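Local coordinates for protein SaTIE-TED (Staphylococcus aureus, PDB 6FX6) that is of unconfirmed function but, as a thioester domain of an LPXTG-anchored surface protein, probably helps the bacterium attach covalently to host molecules, at residues L74-Y86 against I98-A110. Residues are numbered along the deposited sequence; the frame is centred on the assembly and turned at random.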
ATOM      1  N   LEU A  74     -12.425   0.484   2.630  1.00 62.07           N
ATOM      2  CA  LEU A  74     -12.008  -0.899   2.389  1.00 61.05           C
ATOM      3  C   LEU A  74     -10.993  -0.978   1.243  1.00 55.64           C
ATOM      4  O   LEU A  74      -9.936  -1.588   1.401  1.00 55.68           O
ATOM      5  CB  LEU A  74     -13.224  -1.792   2.095  1.00 64.47           C
ATOM      6  CG  LEU A  74     -12.980  -3.277   1.789  1.00 63.63           C
ATOM      7  CD1 LEU A  74     -12.173  -3.950   2.890  1.00 63.28           C
ATOM      8  CD2 LEU A  74     -14.305  -3.999   1.584  1.00 66.58           C
ATOM      9  N   ARG A  75     -11.312  -0.356   0.105  1.00 54.30           N
ATOM     10  CA  ARG A  75     -10.386  -0.302  -1.039  1.00 52.54           C
ATOM     11  C   ARG A  75      -9.027   0.266  -0.642  1.00 50.56           C
ATOM     12  O   ARG A  75      -7.993  -0.277  -1.026  1.00 49.02           O
ATOM     13  CB  ARG A  75     -10.947   0.537  -2.189  1.00 55.07           C
ATOM     14  CG  ARG A  75     -11.997  -0.156  -3.042  1.00 58.11           C
ATOM     15  CD  ARG A  75     -12.091   0.486  -4.422  1.00 60.33           C
ATOM     16  NE  ARG A  75     -12.166   1.949  -4.365  1.00 62.13           N
ATOM     17  CZ  ARG A  75     -13.255   2.663  -4.067  1.00 68.33           C
ATOM     18  NH1 ARG A  75     -14.420   2.076  -3.780  1.00 72.05           N
ATOM     19  NH2 ARG A  75     -13.181   3.993  -4.047  1.00 69.92           N
ATOM     20  N   ASN A  76      -9.051   1.359   0.120  1.00 52.06           N
ATOM     21  CA  ASN A  76      -7.835   1.950   0.688  1.00 52.35           C
ATOM     22  C   ASN A  76      -7.095   0.955   1.556  1.00 47.06           C
ATOM     23  O   ASN A  76      -5.915   0.719   1.336  1.00 44.77           O
ATOM     24  CB  ASN A  76      -8.143   3.212   1.518  1.00 57.53           C
ATOM     25  CG  ASN A  76      -8.008   4.490   0.714  1.00 65.93           C
ATOM     26  OD1 ASN A  76      -8.963   5.258   0.581  1.00 73.87           O
ATOM     27  ND2 ASN A  76      -6.810   4.731   0.180  1.00 69.33           N
ATOM     28  N   LYS A  77      -7.793   0.354   2.516  1.00 49.19           N
ATOM     29  CA  LYS A  77      -7.154  -0.581   3.449  1.00 49.12           C
ATOM     30  C   LYS A  77      -6.533  -1.785   2.727  1.00 41.62           C
ATOM     31  O   LYS A  77      -5.407  -2.176   3.036  1.00 38.26           O
ATOM     32  CB  LYS A  77      -8.126  -1.036   4.545  1.00 54.27           C
ATOM     33  CG  LYS A  77      -7.428  -1.549   5.798  1.00 59.95           C
ATOM     34  CD  LYS A  77      -8.309  -1.434   7.038  1.00 70.94           C
ATOM     35  CE  LYS A  77      -7.508  -1.652   8.315  1.00 75.20           C
ATOM     36  NZ  LYS A  77      -8.288  -1.304   9.537  1.00 81.31           N
ATOM     37  N   LEU A  78      -7.248  -2.343   1.753  1.00 39.09           N
ATOM     38  CA  LEU A  78      -6.726  -3.472   0.972  1.00 37.99           C
ATOM     39  C   LEU A  78      -5.410  -3.134   0.253  1.00 37.34           C
ATOM     40  O   LEU A  78      -4.504  -3.967   0.213  1.00 36.89           O
ATOM     41  CB  LEU A  78      -7.763  -3.971  -0.038  1.00 39.52           C
ATOM     42  CG  LEU A  78      -9.013  -4.632   0.559  1.00 42.39           C
ATOM     43  CD1 LEU A  78     -10.122  -4.697  -0.476  1.00 44.64           C
ATOM     44  CD2 LEU A  78      -8.709  -6.020   1.096  1.00 41.07           C
ATOM     45  N   THR A  79      -5.305  -1.920  -0.286  1.00 36.74           N
ATOM     46  CA  THR A  79      -4.079  -1.478  -0.956  1.00 37.28           C
ATOM     47  C   THR A  79      -2.958  -1.192   0.053  1.00 37.08           C
ATOM     48  O   THR A  79      -1.786  -1.455  -0.235  1.00 36.36           O
ATOM     49  CB  THR A  79      -4.307  -0.244  -1.866  1.00 37.66           C
ATOM     50  OG1 THR A  79      -4.797   0.857  -1.099  1.00 35.82           O
ATOM     51  CG2 THR A  79      -5.305  -0.561  -2.984  1.00 36.92           C
HETATM   52  N   MSE A  80      -3.324  -0.674   1.228  1.00 37.81           N
HETATM   53  CA  MSE A  80      -2.375  -0.450   2.331  1.00 39.73           C
HETATM   54  C   MSE A  80      -1.773  -1.739   2.815  1.00 36.35           C
HETATM   55  O   MSE A  80      -0.568  -1.820   3.055  1.00 36.80           O
HETATM   56  CB  MSE A  80      -3.024   0.180   3.572  1.00 46.66           C
HETATM   57  CG  MSE A  80      -3.665   1.550   3.386  1.00 55.39           C
HETATM   58 SE   MSE A  80      -2.287   2.845   2.891  1.00 62.47          SE
HETATM   59  CE  MSE A  80      -2.488   2.787   0.926  1.00 55.04           C
ATOM     60  N   ILE A  81      -2.611  -2.756   2.982  1.00 35.15           N
ATOM     61  CA  ILE A  81      -2.146  -4.065   3.434  1.00 34.41           C
ATOM     62  C   ILE A  81      -1.253  -4.709   2.374  1.00 32.02           C
ATOM     63  O   ILE A  81      -0.206  -5.259   2.705  1.00 31.55           O
ATOM     64  CB  ILE A  81      -3.320  -4.997   3.811  1.00 35.43           C
ATOM     65  CG1 ILE A  81      -4.067  -4.434   5.030  1.00 40.66           C
ATOM     66  CG2 ILE A  81      -2.809  -6.396   4.133  1.00 35.86           C
ATOM     67  CD1 ILE A  81      -5.472  -4.969   5.196  1.00 42.73           C
ATOM     68  N   SER A  82      -1.661  -4.638   1.110  1.00 29.01           N
ATOM     69  CA  SER A  82      -0.839  -5.151   0.025  1.00 28.85           C
ATOM     70  C   SER A  82       0.508  -4.428  -0.008  1.00 29.69           C
ATOM     71  O   SER A  82       1.559  -5.071  -0.010  1.00 26.84           O
ATOM     72  CB  SER A  82      -1.559  -5.007  -1.312  1.00 31.62           C
ATOM     73  OG  SER A  82      -0.745  -5.452  -2.387  1.00 31.13           O
ATOM     74  N   HIS A  83       0.471  -3.097   0.017  1.00 32.10           N
ATOM     75  CA  HIS A  83       1.686  -2.288  -0.108  1.00 32.13           C
ATOM     76  C   HIS A  83       2.675  -2.505   1.043  1.00 33.05           C
ATOM     77  O   HIS A  83       3.806  -2.951   0.821  1.00 33.30           O
ATOM     78  CB  HIS A  83       1.337  -0.805  -0.226  1.00 33.02           C
ATOM     79  CG  HIS A  83       2.532   0.082  -0.348  1.00 33.27           C
ATOM     80  ND1 HIS A  83       3.236   0.227  -1.525  1.00 33.30           N
ATOM     81  CD2 HIS A  83       3.163   0.851   0.570  1.00 34.29           C
ATOM     82  CE1 HIS A  83       4.241   1.063  -1.330  1.00 34.25           C
ATOM     83  NE2 HIS A  83       4.223   1.450  -0.066  1.00 35.99           N
ATOM     84  N   PHE A  84       2.243  -2.186   2.260  1.00 32.40           N
ATOM     85  CA  PHE A  84       3.116  -2.264   3.434  1.00 35.84           C
ATOM     86  C   PHE A  84       3.380  -3.692   3.895  1.00 35.27           C
ATOM     87  O   PHE A  84       4.448  -3.977   4.447  1.00 36.17           O
ATOM     88  CB  PHE A  84       2.550  -1.431   4.584  1.00 37.96           C
ATOM     89  CG  PHE A  84       2.556   0.042   4.309  1.00 41.19           C
ATOM     90  CD1 PHE A  84       3.753   0.755   4.331  1.00 44.47           C
ATOM     91  CD2 PHE A  84       1.377   0.725   4.030  1.00 40.72           C
ATOM     92  CE1 PHE A  84       3.773   2.120   4.079  1.00 46.32           C
ATOM     93  CE2 PHE A  84       1.392   2.089   3.779  1.00 42.84           C
ATOM     94  CZ  PHE A  84       2.589   2.786   3.797  1.00 45.94           C
ATOM     95  N   GLY A  85       2.418  -4.584   3.660  1.00 35.97           N
ATOM     96  CA  GLY A  85       2.541  -5.983   4.048  1.00 34.69           C
ATOM     97  C   GLY A  85       3.540  -6.761   3.223  1.00 34.15           C
ATOM     98  O   GLY A  85       4.311  -7.545   3.766  1.00 32.66           O
ATOM     99  N   TYR A  86       3.542  -6.558   1.911  1.00 32.07           N
ATOM    100  CA  TYR A  86       4.427  -7.342   1.067  1.00 31.71           C
ATOM    101  C   TYR A  86       5.246  -6.539   0.067  1.00 31.26           C
ATOM    102  O   TYR A  86       6.467  -6.628   0.087  1.00 37.33           O
ATOM    103  CB  TYR A  86       3.666  -8.484   0.370  1.00 29.69           C
ATOM    104  CG  TYR A  86       4.629  -9.475  -0.220  1.00 31.09           C
ATOM    105  CD1 TYR A  86       5.300 -10.386   0.598  1.00 30.84           C
ATOM    106  CD2 TYR A  86       4.945  -9.449  -1.580  1.00 32.48           C
ATOM    107  CE1 TYR A  86       6.222 -11.270   0.072  1.00 33.20           C
ATOM    108  CE2 TYR A  86       5.875 -10.330  -2.113  1.00 33.82           C
ATOM    109  CZ  TYR A  86       6.503 -11.240  -1.284  1.00 32.70           C
ATOM    110  OH  TYR A  86       7.418 -12.117  -1.805  1.00 41.22           O
ATOM    111  N   ILE A  98       2.068 -14.903   2.561  1.00 28.67           N
ATOM    112  CA  ILE A  98       0.929 -15.642   3.114  1.00 28.36           C
ATOM    113  C   ILE A  98       0.229 -14.819   4.191  1.00 28.18           C
ATOM    114  O   ILE A  98      -1.000 -14.715   4.190  1.00 27.98           O
ATOM    115  CB  ILE A  98       1.357 -17.020   3.673  1.00 28.55           C
ATOM    116  CG1 ILE A  98       1.694 -17.956   2.518  1.00 29.29           C
ATOM    117  CG2 ILE A  98       0.252 -17.648   4.516  1.00 32.33           C
ATOM    118  CD1 ILE A  98       2.374 -19.245   2.931  1.00 31.31           C
ATOM    119  N   ALA A  99       1.013 -14.241   5.103  1.00 29.57           N
ATOM    120  CA  ALA A  99       0.460 -13.399   6.180  1.00 30.76           C
ATOM    121  C   ALA A  99      -0.321 -12.218   5.607  1.00 29.65           C
ATOM    122  O   ALA A  99      -1.411 -11.905   6.077  1.00 30.83           O
ATOM    123  CB  ALA A  99       1.564 -12.902   7.096  1.00 29.32           C
ATOM    124  N   THR A 100       0.234 -11.588   4.576  1.00 28.45           N
ATOM    125  CA  THR A 100      -0.428 -10.469   3.915  1.00 31.59           C
ATOM    126  C   THR A 100      -1.742 -10.915   3.266  1.00 28.83           C
ATOM    127  O   THR A 100      -2.773 -10.267   3.456  1.00 30.54           O
ATOM    128  CB  THR A 100       0.506  -9.809   2.883  1.00 31.61           C
ATOM    129  OG1 THR A 100       1.697  -9.382   3.546  1.00 33.81           O
ATOM    130  CG2 THR A 100      -0.149  -8.607   2.227  1.00 34.24           C
ATOM    131  N   GLN A 101      -1.703 -12.023   2.525  1.00 29.00           N
ATOM    132  CA  GLN A 101      -2.916 -12.611   1.935  1.00 28.77           C
ATOM    133  C   GLN A 101      -3.945 -12.932   3.012  1.00 28.46           C
ATOM    134  O   GLN A 101      -5.130 -12.681   2.829  1.00 27.80           O
ATOM    135  CB  GLN A 101      -2.587 -13.888   1.153  1.00 29.25           C
ATOM    136  CG  GLN A 101      -3.787 -14.604   0.529  1.00 29.53           C
ATOM    137  CD  GLN A 101      -4.454 -13.803  -0.562  1.00 30.06           C
ATOM    138  OE1 GLN A 101      -4.119 -13.950  -1.741  1.00 30.59           O
ATOM    139  NE2 GLN A 101      -5.400 -12.946  -0.181  1.00 26.25           N
HETATM  140  N   MSE A 102      -3.481 -13.505   4.120  1.00 28.93           N
HETATM  141  CA  MSE A 102      -4.368 -13.870   5.228  1.00 31.90           C
HETATM  142  C   MSE A 102      -5.008 -12.676   5.895  1.00 33.66           C
HETATM  143  O   MSE A 102      -6.166 -12.754   6.320  1.00 35.02           O
HETATM  144  CB  MSE A 102      -3.637 -14.708   6.281  1.00 34.68           C
HETATM  145  CG  MSE A 102      -3.660 -16.188   5.907  1.00 34.54           C
HETATM  146 SE   MSE A 102      -2.366 -17.143   7.038  1.00 38.78          SE
HETATM  147  CE  MSE A 102      -3.338 -17.037   8.751  1.00 40.79           C
ATOM    148  N   LEU A 103      -4.269 -11.570   6.001  1.00 34.08           N
ATOM    149  CA  LEU A 103      -4.802 -10.329   6.574  1.00 36.76           C
ATOM    150  C   LEU A 103      -5.823  -9.660   5.650  1.00 35.80           C
ATOM    151  O   LEU A 103      -6.847  -9.159   6.120  1.00 36.85           O
ATOM    152  CB  LEU A 103      -3.669  -9.348   6.907  1.00 38.10           C
ATOM    153  CG  LEU A 103      -4.070  -8.048   7.630  1.00 39.46           C
ATOM    154  CD1 LEU A 103      -4.950  -8.319   8.841  1.00 42.60           C
ATOM    155  CD2 LEU A 103      -2.825  -7.274   8.036  1.00 40.39           C
ATOM    156  N   ILE A 104      -5.525  -9.645   4.349  1.00 32.81           N
ATOM    157  CA  ILE A 104      -6.480  -9.219   3.320  1.00 33.17           C
ATOM    158  C   ILE A 104      -7.766 -10.026   3.444  1.00 33.89           C
ATOM    159  O   ILE A 104      -8.857  -9.461   3.436  1.00 38.40           O
ATOM    160  CB  ILE A 104      -5.879  -9.348   1.893  1.00 31.74           C
ATOM    161  CG1 ILE A 104      -4.875  -8.216   1.652  1.00 31.24           C
ATOM    162  CG2 ILE A 104      -6.961  -9.323   0.811  1.00 32.00           C
ATOM    163  CD1 ILE A 104      -3.928  -8.456   0.492  1.00 29.88           C
ATOM    164  N   TRP A 105      -7.628 -11.343   3.572  1.00 35.14           N
ATOM    165  CA  TRP A 105      -8.786 -12.224   3.710  1.00 38.48           C
ATOM    166  C   TRP A 105      -9.581 -12.031   5.003  1.00 40.33           C
ATOM    167  O   TRP A 105     -10.783 -12.276   5.000  1.00 41.79           O
ATOM    168  CB  TRP A 105      -8.383 -13.697   3.582  1.00 37.79           C
ATOM    169  CG  TRP A 105      -8.163 -14.194   2.188  1.00 35.53           C
ATOM    170  CD1 TRP A 105      -8.408 -13.538   1.012  1.00 36.99           C
ATOM    171  CD2 TRP A 105      -7.698 -15.492   1.830  1.00 34.25           C
ATOM    172  NE1 TRP A 105      -8.095 -14.343  -0.053  1.00 32.93           N
ATOM    173  CE2 TRP A 105      -7.661 -15.551   0.419  1.00 33.63           C
ATOM    174  CE3 TRP A 105      -7.305 -16.616   2.566  1.00 33.67           C
ATOM    175  CZ2 TRP A 105      -7.235 -16.687  -0.273  1.00 35.52           C
ATOM    176  CZ3 TRP A 105      -6.877 -17.744   1.879  1.00 36.55           C
ATOM    177  CH2 TRP A 105      -6.844 -17.770   0.471  1.00 35.39           C
ATOM    178  N   GLU A 106      -8.936 -11.609   6.092  1.00 42.83           N
ATOM    179  CA  GLU A 106      -9.666 -11.257   7.324  1.00 48.88           C
ATOM    180  C   GLU A 106     -10.675 -10.136   7.100  1.00 51.86           C
ATOM    181  O   GLU A 106     -11.758 -10.163   7.677  1.00 55.96           O
ATOM    182  CB  GLU A 106      -8.721 -10.859   8.466  1.00 51.62           C
ATOM    183  CG  GLU A 106      -7.975 -12.030   9.088  1.00 54.45           C
ATOM    184  CD  GLU A 106      -7.667 -11.859  10.570  1.00 60.07           C
ATOM    185  OE1 GLU A 106      -8.560 -11.411  11.321  1.00 66.83           O
ATOM    186  OE2 GLU A 106      -6.535 -12.200  10.990  1.00 57.77           O
ATOM    187  N   LEU A 107     -10.318  -9.162   6.263  1.00 51.86           N
ATOM    188  CA  LEU A 107     -11.225  -8.061   5.920  1.00 56.40           C
ATOM    189  C   LEU A 107     -12.366  -8.459   4.988  1.00 53.87           C
ATOM    190  O   LEU A 107     -13.369  -7.756   4.915  1.00 58.48           O
ATOM    191  CB  LEU A 107     -10.449  -6.896   5.292  1.00 57.11           C
ATOM    192  CG  LEU A 107      -9.510  -6.119   6.211  1.00 59.81           C
ATOM    193  CD1 LEU A 107      -8.794  -5.063   5.386  1.00 59.23           C
ATOM    194  CD2 LEU A 107     -10.261  -5.484   7.382  1.00 64.62           C
ATOM    195  N   LEU A 108     -12.200  -9.563   4.266  1.00 53.06           N
ATOM    196  CA  LEU A 108     -13.212 -10.072   3.341  1.00 53.37           C
ATOM    197  C   LEU A 108     -13.957 -11.310   3.869  1.00 55.25           C
ATOM    198  O   LEU A 108     -14.541 -12.064   3.082  1.00 55.74           O
ATOM    199  CB  LEU A 108     -12.546 -10.382   1.996  1.00 49.83           C
ATOM    200  CG  LEU A 108     -11.753  -9.228   1.379  1.00 49.45           C
ATOM    201  CD1 LEU A 108     -11.020  -9.692   0.131  1.00 47.48           C
ATOM    202  CD2 LEU A 108     -12.670  -8.056   1.063  1.00 52.86           C
ATOM    203  N   GLY A 109     -13.934 -11.522   5.188  1.00 58.66           N
ATOM    204  CA  GLY A 109     -14.801 -12.514   5.844  1.00 61.27           C
ATOM    205  C   GLY A 109     -14.198 -13.861   6.217  1.00 58.54           C
ATOM    206  O   GLY A 109     -14.909 -14.719   6.735  1.00 62.34           O
ATOM    207  N   ALA A 110     -12.902 -14.057   5.975  1.00 55.51           N
ATOM    208  CA  ALA A 110     -12.241 -15.316   6.334  1.00 54.64           C
ATOM    209  C   ALA A 110     -12.027 -15.414   7.846  1.00 58.00           C
ATOM    210  O   ALA A 110     -11.684 -14.423   8.498  1.00 57.90           O
ATOM    211  CB  ALA A 110     -10.920 -15.459   5.600  1.00 50.71           C
TER
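Leu74 meets Leu107 where two helices, 72-87 and 94-107, run antiparallel in a helical hairpin of the thioester domain. The axes of the two segments come within 9.2 Å at 164°, and side chains interlock as knobs into holes. Leu74 slides past Leu107 in the opposite sense, its CD1 lying 4.2 Å from Leu107 CB, while its CD2 faces Leu108. One turn on, the extended chain of Lys77 crosses Leu107 at about a right angle; its CG comes to 3.8 Å from Leu107 CD1, with CB and CD of the stem also close to that methyl. Leu78 is buried and also crosses its partner, Ile104, nearly at right angles, CD2 against CG2 at 3.7 Å.

Ile81 is the knob from the first helix, seated among Thr100, Leu103, Ile104 and Leu107. Its two branches divide the work. With CG2 anti to the backbone N and CG1 beside it (chi1 -65°), the CG2 methyl presses on Ile104 CG1 at 3.7 Å and also touches Leu103, while CD1 runs out to Leu107, the two side chains reaching tip to tip. In return, Leu107 sits as a knob among Leu74, Lys77, Leu78 and Ile81. Phe46 of strand 43-47 packs on Ser82, Thr100 and Ile104, and Ile128 of helix 121-134 touches Leu103.

Near Gly85 the backbones draw closest, CA to CA 5.4 Å from Thr100; Gly85, with no side chain, lets the two helices come this near. Thr100 fills the hole formed by Ile81, Ser82, Gly85 and Tyr86. Its OG1 is hydrogen-bonded to Gln96 O within its own helix, and its CG2 methyl rests 3.4 Å from Ile81 O.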